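Local coordinates for hypothetical protein XCC279 (Xanthomonas campestris pv. campestris, PDB 4NAV) that probably hydrolyses 3-deoxy-D-manno-octulosonate 8-phosphate to KDO and inorganic phosphate, as a magnesium-dependent phosphatase of the HAD superfamily in lipopolysaccharide biosynthesis, at residues A[52-55]-A[56-60]; A[158-161]-A[162-166]. All coordinates share one frame; numbering follows the deposited sequence.

Contact 1: A[52-55]-A[56-60]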
# COMPACT_ATOMS: atom_id res chain seq x y z
N ASP A 52 7.74 13.81 -0.67
CA ASP A 52 7.25 14.84 0.23
C ASP A 52 8.40 15.40 1.08
O ASP A 52 8.56 16.62 1.19
CB ASP A 52 6.08 14.31 1.08
CG ASP A 52 4.80 14.04 0.26
OD1 ASP A 52 4.63 14.61 -0.84
OD2 ASP A 52 3.92 13.27 0.72
N GLY A 53 9.23 14.53 1.63
CA GLY A 53 10.40 14.96 2.42
C GLY A 53 11.36 15.86 1.67
O GLY A 53 11.77 16.91 2.18
N GLN A 54 11.72 15.45 0.46
CA GLN A 54 12.54 16.27 -0.37
C GLN A 54 11.86 17.64 -0.59
O GLN A 54 12.51 18.67 -0.47
CB GLN A 54 12.83 15.59 -1.70
CG GLN A 54 13.88 16.28 -2.56
CD GLN A 54 15.20 16.47 -1.80
OE1 GLN A 54 15.83 15.51 -1.39
NE2 GLN A 54 15.62 17.72 -1.66
N GLY A 55 10.56 17.66 -0.86
CA GLY A 55 9.86 18.94 -1.04
C GLY A 55 9.91 19.86 0.19
O GLY A 55 10.12 21.06 0.08
N LEU A 56 9.77 19.28 1.37
CA LEU A 56 9.71 20.07 2.57
C LEU A 56 11.03 20.74 2.92
O LEU A 56 11.07 21.90 3.31
CB LEU A 56 9.18 19.22 3.72
CG LEU A 56 7.72 18.79 3.50
CD1 LEU A 56 7.35 17.74 4.53
CD2 LEU A 56 6.76 19.95 3.59
N LYS A 57 12.12 19.99 2.80
CA LYS A 57 13.46 20.51 2.95
C LYS A 57 13.70 21.70 2.01
O LYS A 57 14.32 22.68 2.38
CB LYS A 57 14.48 19.42 2.66
CG LYS A 57 14.71 18.49 3.82
CD LYS A 57 15.68 17.38 3.44
CE LYS A 57 15.93 16.46 4.62
NZ LYS A 57 16.71 15.23 4.31
N GLN A 58 13.16 21.61 0.80
CA GLN A 58 13.42 22.61 -0.20
C GLN A 58 12.73 23.90 0.13
O GLN A 58 13.29 24.99 -0.10
CB GLN A 58 12.97 22.12 -1.52
CG GLN A 58 13.62 20.81 -1.84
CD GLN A 58 14.87 20.97 -2.60
OE1 GLN A 58 15.98 20.92 -2.05
NE2 GLN A 58 14.71 21.23 -3.90
N LEU A 59 11.52 23.78 0.67
CA LEU A 59 10.85 24.93 1.26
C LEU A 59 11.70 25.54 2.37
O LEU A 59 11.94 26.74 2.37
CB LEU A 59 9.50 24.55 1.82
CG LEU A 59 8.37 24.28 0.85
CD1 LEU A 59 7.09 24.07 1.62
CD2 LEU A 59 8.16 25.42 -0.16
N GLU A 60 12.20 24.71 3.27
CA GLU A 60 13.01 25.26 4.33
C GLU A 60 14.26 25.94 3.70
O GLU A 60 14.58 27.07 4.02
CB GLU A 60 13.36 24.21 5.39
CG GLU A 60 13.66 24.79 6.79
CD GLU A 60 12.43 25.29 7.57
OE1 GLU A 60 11.35 24.68 7.47
OE2 GLU A 60 12.57 26.31 8.29

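Contact 2: A[158-161]-A[162-166]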
# COMPACT_ATOMS: atom_id res chain seq x y z
N ALA A 158 1.45 14.36 -2.67
CA ALA A 158 0.61 15.53 -2.66
C ALA A 158 1.33 16.75 -2.06
O ALA A 158 1.23 17.88 -2.57
CB ALA A 158 -0.66 15.26 -1.89
N ALA A 159 2.05 16.54 -0.98
CA ALA A 159 2.79 17.63 -0.37
C ALA A 159 3.96 18.12 -1.26
O ALA A 159 4.22 19.32 -1.34
CB ALA A 159 3.29 17.23 1.01
N ARG A 160 4.66 17.21 -1.92
CA ARG A 160 5.67 17.61 -2.86
C ARG A 160 5.02 18.46 -3.94
O ARG A 160 5.57 19.50 -4.34
CB ARG A 160 6.33 16.39 -3.51
CG ARG A 160 7.35 16.73 -4.61
CD ARG A 160 8.39 17.72 -4.10
NE ARG A 160 9.52 17.83 -5.03
CZ ARG A 160 10.50 16.93 -5.16
NH1 ARG A 160 10.50 15.80 -4.45
NH2 ARG A 160 11.48 17.17 -6.03
N GLU A 161 3.85 18.04 -4.40
CA GLU A 161 3.17 18.80 -5.45
C GLU A 161 2.95 20.24 -5.02
O GLU A 161 3.06 21.17 -5.83
CB GLU A 161 1.86 18.12 -5.85
CG GLU A 161 1.25 18.67 -7.12
CD GLU A 161 -0.09 18.04 -7.43
OE1 GLU A 161 -0.27 16.79 -7.22
OE2 GLU A 161 -0.99 18.79 -7.88
N VAL A 162 2.62 20.43 -3.75
CA VAL A 162 2.43 21.75 -3.21
C VAL A 162 3.77 22.47 -3.16
O VAL A 162 3.89 23.59 -3.65
CB VAL A 162 1.82 21.67 -1.80
CG1 VAL A 162 1.97 22.98 -1.03
CG2 VAL A 162 0.36 21.32 -1.91
N CYS A 163 4.76 21.85 -2.54
CA CYS A 163 6.08 22.43 -2.47
C CYS A 163 6.56 22.92 -3.85
O CYS A 163 6.98 24.06 -4.01
CB CYS A 163 7.04 21.44 -1.88
SG CYS A 163 6.69 21.01 -0.13
N ASP A 164 6.41 22.08 -4.87
CA ASP A 164 6.86 22.46 -6.20
C ASP A 164 6.18 23.74 -6.72
O ASP A 164 6.86 24.63 -7.25
CB ASP A 164 6.61 21.33 -7.16
CG ASP A 164 7.47 20.11 -6.87
OD1 ASP A 164 8.47 20.22 -6.13
OD2 ASP A 164 7.16 19.04 -7.44
N VAL A 165 4.89 23.89 -6.46
CA VAL A 165 4.17 25.09 -6.86
C VAL A 165 4.75 26.34 -6.20
O VAL A 165 5.07 27.34 -6.86
CB VAL A 165 2.69 24.97 -6.51
CG1 VAL A 165 2.01 26.34 -6.52
CG2 VAL A 165 2.00 24.00 -7.47
N VAL A 166 4.92 26.24 -4.88
CA VAL A 166 5.37 27.37 -4.10
C VAL A 166 6.77 27.78 -4.54
O VAL A 166 7.03 28.95 -4.85
CB VAL A 166 5.33 27.03 -2.61
CG1 VAL A 166 5.99 28.14 -1.78
CG2 VAL A 166 3.89 26.90 -2.17

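Contact 1: A[52-55]-A[56-60]
Q54 and Q58, one turn apart on helix 50-61, meet through their amides: NE2 of Q54 gives a weak hydrogen bond to OE1 of Q58 at 3.2 Å. The bond is bent, 122° at the hydrogen, and the two amide planes stand 77° apart, so the groups meet at a steep angle rather than stacking. In Q54, CG is anti to the backbone N (chi1 -171°) and the chain then turns at chi2, which carries the amide forward along the helix to its partner. Beneath this pair runs the regular i to i+4 backbone bonding. O of D52 accepts N of L56 at 2.9 Å, and O of G53 accepts N of K57. The carbonyl of G55 serves two donors: N of L59 at 3.1 Å is its main partner, while N of Q58 adds a weak bond. CG of L56 lies beside O of D52. OD1 of D52 is bonded outside the segment, to the backbone N of R160, and N49 OD1 accepts N of D52. The helix flanks the central parallel sheet of the HAD-type, Rossmann-like core. L56 packs on F25 of strand 22-25 and, with K57, on L84 of helix 75-84; L59 reaches A23 of that strand and C163 of helix 158-169. Q58 lies against helix 173-180, and both glutamines also touch a second subunit, Q54 at its D119 and Q58 at its L120.

Contact 2: A[158-161]-A[162-166]
NE of R160 reaches OD1 of D164 at 2.8 Å, an i to i+4 salt bridge along helix 158-169. The oxygen lies in the guanidinium plane, at its edge, and NE approaches it on the syn side, 19° out of the carboxylate plane. The two planes are 81° apart, and within this pair NE alone makes the bond. The arginine sets out with CG anti to its own N (chi1 176°) and bends at chi2, which sets NE beside D164. Below the pair, O of R160 accepts N of D164 at 2.8 Å, joining the same two residues through the backbone; C163 N to A159 O continues the pattern, whereas V165 N to E161 O is weak at 3.3 Å. Farther out, Y3 OH bonds to OD2 of D164, L51 O accepts NH1 of R160, and D119 of a second subunit makes a salt bridge with that NH1. H139 of the second subunit packs on R160 and D164. The carboxylate of E161 turns elsewhere, to N of R151 and N of A152. V162 packs on L114 and M116 of strand 113-116, which places the helix against the parallel sheet of the Rossmann-like core. R160 thus meets D164 of its own helix and D119 of a second subunit; two acids beside one arginine would probably favour the ionised forms in this buried setting, and the R160-D119 salt bridge links subunits of the tetramer.

Overall arrangement
Contact 1 (helix 50-61) and contact 2 (helix 158-169) are each about two and a half turns of helix, their centres about 9 Å apart, and the two helices pack directly on each other through one polar and one nonpolar pair. Both contacts are mostly buried, although K57 in contact 1 is exposed. Each helix has a nonpolar side facing the central parallel sheet, on strand 22-25 for contact 1 and strand 113-116 for contact 2, and a polar side touching a second subunit, whose D119 meets both: Q54 by packing, R160 by a salt bridge. There the chemistry differs: neutral amides, weakly bonded, in contact 1; a charged pair in contact 2.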